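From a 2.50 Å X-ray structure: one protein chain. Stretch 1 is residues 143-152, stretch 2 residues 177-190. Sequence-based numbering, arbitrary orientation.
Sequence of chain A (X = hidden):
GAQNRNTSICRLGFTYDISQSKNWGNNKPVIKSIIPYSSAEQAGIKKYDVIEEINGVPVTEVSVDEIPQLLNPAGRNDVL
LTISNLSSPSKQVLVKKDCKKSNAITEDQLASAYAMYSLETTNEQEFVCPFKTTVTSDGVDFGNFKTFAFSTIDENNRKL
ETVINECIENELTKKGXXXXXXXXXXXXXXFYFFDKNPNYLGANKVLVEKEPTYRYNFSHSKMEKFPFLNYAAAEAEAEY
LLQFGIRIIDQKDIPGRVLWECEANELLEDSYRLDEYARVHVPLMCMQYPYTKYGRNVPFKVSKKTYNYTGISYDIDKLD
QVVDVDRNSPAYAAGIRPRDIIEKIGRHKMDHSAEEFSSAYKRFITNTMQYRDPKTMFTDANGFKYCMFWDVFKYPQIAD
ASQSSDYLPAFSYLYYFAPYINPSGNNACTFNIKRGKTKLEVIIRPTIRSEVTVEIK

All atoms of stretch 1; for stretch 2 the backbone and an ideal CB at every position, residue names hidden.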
# COMPACT_ATOMS: atom_id res chain seq x y z
N GLY A 143 14.85 -0.37 23.66
CA GLY A 143 15.77 0.28 24.58
C GLY A 143 17.08 -0.48 24.80
O GLY A 143 18.02 0.07 25.36
N ASN A 144 17.16 -1.76 24.34
CA ASN A 144 18.37 -2.58 24.46
C ASN A 144 19.44 -2.15 23.45
O ASN A 144 20.59 -2.56 23.57
CB ASN A 144 18.07 -4.07 24.25
CG ASN A 144 17.11 -4.72 25.23
OD1 ASN A 144 16.47 -5.73 24.90
ND2 ASN A 144 17.00 -4.22 26.45
N PHE A 145 19.06 -1.34 22.44
CA PHE A 145 19.94 -0.92 21.36
C PHE A 145 20.24 0.57 21.51
O PHE A 145 19.34 1.40 21.38
CB PHE A 145 19.27 -1.26 20.01
CG PHE A 145 18.79 -2.70 19.96
CD1 PHE A 145 19.67 -3.73 19.65
CD2 PHE A 145 17.48 -3.02 20.28
CE1 PHE A 145 19.24 -5.06 19.64
CE2 PHE A 145 17.06 -4.36 20.30
CZ PHE A 145 17.94 -5.37 19.97
N LYS A 146 21.48 0.91 21.83
CA LYS A 146 21.86 2.28 22.14
C LYS A 146 22.74 2.97 21.06
O LYS A 146 22.82 4.20 21.05
CB LYS A 146 22.58 2.32 23.50
CG LYS A 146 21.76 1.77 24.70
CD LYS A 146 20.62 2.72 25.18
CE LYS A 146 20.07 2.34 26.54
NZ LYS A 146 18.99 3.26 27.00
N THR A 147 23.38 2.19 20.18
CA THR A 147 24.31 2.73 19.19
C THR A 147 24.00 2.26 17.77
O THR A 147 23.45 1.16 17.55
CB THR A 147 25.81 2.40 19.54
OG1 THR A 147 26.09 1.01 19.35
CG2 THR A 147 26.20 2.81 20.95
N PHE A 148 24.39 3.09 16.79
CA PHE A 148 24.15 2.80 15.40
C PHE A 148 25.31 3.23 14.51
O PHE A 148 26.20 3.95 14.92
CB PHE A 148 22.84 3.47 14.94
CG PHE A 148 22.89 4.98 14.88
CD1 PHE A 148 22.78 5.75 16.03
CD2 PHE A 148 22.99 5.64 13.66
CE1 PHE A 148 22.85 7.13 15.98
CE2 PHE A 148 23.05 7.02 13.60
CZ PHE A 148 22.96 7.76 14.76
N ALA A 149 25.27 2.74 13.28
CA ALA A 149 26.18 3.06 12.20
C ALA A 149 25.44 2.81 10.90
O ALA A 149 24.44 2.09 10.90
CB ALA A 149 27.45 2.22 12.28
N PHE A 150 25.87 3.45 9.82
CA PHE A 150 25.21 3.26 8.54
C PHE A 150 25.87 2.17 7.77
O PHE A 150 27.07 1.94 7.93
CB PHE A 150 25.20 4.57 7.74
CG PHE A 150 24.36 5.60 8.45
CD1 PHE A 150 22.97 5.61 8.31
CD2 PHE A 150 24.94 6.51 9.33
CE1 PHE A 150 22.19 6.53 9.00
CE2 PHE A 150 24.15 7.41 10.05
CZ PHE A 150 22.78 7.43 9.87
N SER A 151 25.10 1.45 6.95
CA SER A 151 25.66 0.40 6.11
C SER A 151 26.43 1.06 4.94
O SER A 151 26.19 2.24 4.64
CB SER A 151 24.59 -0.59 5.65
OG SER A 151 23.64 -0.09 4.73
N THR A 152 27.42 0.33 4.37
CA THR A 152 28.30 0.73 3.26
C THR A 152 27.55 1.53 2.17
O THR A 152 26.48 1.11 1.69
CB THR A 152 28.97 -0.51 2.64
OG1 THR A 152 29.33 -1.43 3.68
CG2 THR A 152 30.18 -0.17 1.77
N UNK A 177 20.19 8.17 20.79
CA UNK A 177 21.04 7.12 20.25
C UNK A 177 22.39 7.75 19.86
O UNK A 177 22.50 8.96 19.68
CB UNK A 177 20.38 6.44 19.05
N UNK A 178 23.43 6.92 19.80
CA UNK A 178 24.74 7.47 19.50
C UNK A 178 25.45 6.64 18.42
O UNK A 178 25.23 5.43 18.29
CB UNK A 178 25.59 7.53 20.77
N UNK A 179 26.26 7.32 17.59
CA UNK A 179 27.03 6.67 16.52
C UNK A 179 28.25 5.93 17.14
O UNK A 179 28.91 6.43 18.07
CB UNK A 179 27.49 7.70 15.49
N UNK A 180 28.53 4.73 16.61
CA UNK A 180 29.68 3.89 16.91
C UNK A 180 29.95 3.07 15.66
O UNK A 180 29.22 2.12 15.42
CB UNK A 180 29.44 3.00 18.13
N UNK A 181 30.93 3.48 14.84
CA UNK A 181 31.22 2.77 13.57
C UNK A 181 31.92 1.44 13.84
O UNK A 181 31.80 0.50 13.04
CB UNK A 181 32.09 3.63 12.65
N UNK A 182 32.63 1.35 14.96
CA UNK A 182 33.38 0.16 15.35
C UNK A 182 32.46 -1.02 15.69
O UNK A 182 32.48 -2.02 14.98
CB UNK A 182 34.28 0.48 16.55
N UNK A 183 31.64 -0.91 16.75
CA UNK A 183 30.79 -2.02 17.16
C UNK A 183 29.34 -1.54 17.40
O UNK A 183 28.88 -1.52 18.55
CB UNK A 183 31.35 -2.67 18.42
N UNK A 184 28.61 -1.13 16.34
CA UNK A 184 27.23 -0.64 16.55
C UNK A 184 26.24 -1.74 16.97
O UNK A 184 26.36 -2.90 16.55
CB UNK A 184 26.72 0.02 15.27
N UNK A 185 25.26 -1.35 17.82
CA UNK A 185 24.17 -2.22 18.27
C UNK A 185 23.22 -2.44 17.10
O UNK A 185 22.64 -3.51 16.96
CB UNK A 185 23.43 -1.62 19.47
N UNK A 186 23.10 -1.41 16.24
CA UNK A 186 22.24 -1.35 15.06
C UNK A 186 22.95 -0.90 13.81
O UNK A 186 23.74 0.03 13.85
CB UNK A 186 21.06 -0.41 15.33
N UNK A 187 22.53 -1.45 12.69
CA UNK A 187 22.97 -1.01 11.38
C UNK A 187 21.77 -0.35 10.66
O UNK A 187 20.69 -0.95 10.62
CB UNK A 187 23.53 -2.18 10.57
N UNK A 188 21.95 0.88 10.12
CA UNK A 188 20.87 1.53 9.38
C UNK A 188 21.11 1.32 7.88
O UNK A 188 22.23 1.50 7.39
CB UNK A 188 20.79 3.02 9.72
N UNK A 189 20.07 0.88 7.17
CA UNK A 189 20.08 0.62 5.73
C UNK A 189 18.93 1.35 5.04
O UNK A 189 17.80 1.33 5.53
CB UNK A 189 19.99 -0.88 5.46
N UNK A 190 19.22 2.01 3.93
CA UNK A 190 18.15 2.69 3.19
C UNK A 190 18.04 2.13 1.81
O UNK A 190 19.03 1.72 1.19
CB UNK A 190 18.39 4.20 3.12

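Stretch 1 lies between two segments of stretch 2, both running parallel to it: 178-179 pairs with Thr 147 and Phe 148, 186-190 continues from Phe 148 onward, and a loop joins them.

At position 177 CA-to-CB points toward stretch 1, and the ideal CB lies 3.9 Å from Phe 148 CD1. An aliphatic or aromatic group would suit. The deposit has Leu 177: its CB packs on that ring, while CD2 comes 3.4 Å from Phe 145 O.

Position 178 is extended (-133/147), and its backbone is committed: its N donates to Lys 146 O (3.1 Å) and its O accepts from Phe 148 N (2.9 Å). CB shares a sheet face with Thr 147, so a beta-branched residue is natural, though many would fit. Thr 178 sets its CG2 3.7 Å from Thr 147 CG2.

The CB at 179 lies on the other face, 4.0 Å from Phe 148 O, and the CA sits over a face of the Phe 148 ring. A compact aliphatic group is favoured; Val 179 brings CG2 to 3.5 Å from Phe 148 CZ.

At 180 the backbone N donates to Phe 148 O (3.0 Å), a bond any residue but proline could make. CB points sideways near Thr 147, whose OG1 invites a polar partner. Asp 180 reaches it through a water, which lies 2.8 Å from Asp 180 OD2 and 2.9 Å from Thr 147 OG1.

Positions 181, 182 and 183 ask little. The ideal CB at 181 is 4.9 Å from Ala 149 CB, and those of the next two have nothing of stretch 1 close by. Ile 181, Ala 182 and Lys 183 occupy them.

Position 184 (-69/146) permits proline, and CB points toward stretch 1, 3.6 Å from Phe 148 C. Small or aliphatic residues would fit. Pro 184 lays CG 3.6 Å from Ala 149 CB.

Position 185 is the most telling. CB points toward stretch 1, 4.0 Å from Lys 146 N, and the neighbouring amides of Lys 146 and Thr 147 call for a short acceptor: Asp, Asn or perhaps Ser. Asp 185 uses OD2 to accept from both Lys 146 N (2.8 Å) and Thr 147 N (3.2 Å), while its own N donates to Thr 147 OG1 (2.9 Å).

At 186 parallel pairing resumes: N donates to Thr 147 O (2.9 Å), O accepts from Ala 149 N (3.2 Å). CB joins the face of Phe 148, suiting an aliphatic. Leu 186 puts CD2 3.6 Å from Phe 145 CB.

CB at 187 turns to the face of Ala 149, where medium-sized apolar groups have room. Leu 187 brings CD2 3.7 Å from Ser 151 CB.

At 188 the ideal CB lies 3.7 Å from Phe 150 CD1, with Phe 148 CD2 farther off at 5.2 Å, which favours a branched aliphatic. Ile 188 places CD1 3.5 Å from Phe 148 CB and CG2 3.7 Å from Phe 150 CE1.

At 189 CB points sideways, 3.8 Å from Ser 151 OG; polar residues suit. Gln 189 NE2 donates to that OG (3.3 Å).

Position 190 leaves the choice open, and Thr 190 fills it.

Stretch 2 (177-190) LTVDIAKPDLLIQT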
# COMPACT_ATOMS: atom_id res chain seq x y z
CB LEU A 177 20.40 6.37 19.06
CG LEU A 177 19.07 5.62 19.32
CD1 LEU A 177 18.63 4.85 18.09
CD2 LEU A 177 19.18 4.64 20.50
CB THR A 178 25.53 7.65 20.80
OG1 THR A 178 26.84 8.09 20.47
CG2 THR A 178 25.57 6.38 21.67
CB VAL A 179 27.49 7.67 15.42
CG1 VAL A 179 28.16 6.94 14.26
CG2 VAL A 179 26.34 8.53 14.91
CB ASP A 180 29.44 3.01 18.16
CG ASP A 180 30.60 2.09 18.55
OD1 ASP A 180 31.77 2.44 18.28
OD2 ASP A 180 30.34 1.04 19.17
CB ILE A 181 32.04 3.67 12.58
CG1 ILE A 181 31.29 4.98 12.25
CG2 ILE A 181 32.38 2.90 11.28
CD1 ILE A 181 32.21 6.09 11.70
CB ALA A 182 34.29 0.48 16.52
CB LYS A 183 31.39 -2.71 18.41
CG LYS A 183 31.41 -4.21 18.32
CD LYS A 183 32.04 -4.83 19.57
CE LYS A 183 31.88 -6.33 19.63
NZ LYS A 183 32.47 -7.02 18.45
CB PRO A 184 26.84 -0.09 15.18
CG PRO A 184 27.69 -0.81 14.22
CD PRO A 184 28.98 -1.09 14.90
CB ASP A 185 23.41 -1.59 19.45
CG ASP A 185 24.14 -1.55 20.79
OD1 ASP A 185 25.00 -2.44 21.04
OD2 ASP A 185 23.78 -0.69 21.62
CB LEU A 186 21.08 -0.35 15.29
CG LEU A 186 20.26 -0.51 16.54
CD1 LEU A 186 19.47 0.75 16.82
CD2 LEU A 186 19.38 -1.73 16.44
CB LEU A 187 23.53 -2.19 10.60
CG LEU A 187 24.26 -1.86 9.29
CD1 LEU A 187 25.68 -1.34 9.57
CD2 LEU A 187 24.29 -3.10 8.37
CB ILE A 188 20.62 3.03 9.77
CG1 ILE A 188 19.84 3.14 11.10
CG2 ILE A 188 19.78 3.75 8.71
CD1 ILE A 188 20.60 2.99 12.28
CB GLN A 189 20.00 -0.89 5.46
CG GLN A 189 20.52 -1.33 4.08
CD GLN A 189 20.96 -2.79 4.05
OE1 GLN A 189 20.15 -3.73 4.05
NE2 GLN A 189 22.29 -3.01 4.00
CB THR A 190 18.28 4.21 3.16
OG1 THR A 190 19.58 4.61 2.72
CG2 THR A 190 17.97 4.83 4.49
O HOH W 1 28.35 0.20 20.89
O HOH W 2 22.10 0.99 2.52
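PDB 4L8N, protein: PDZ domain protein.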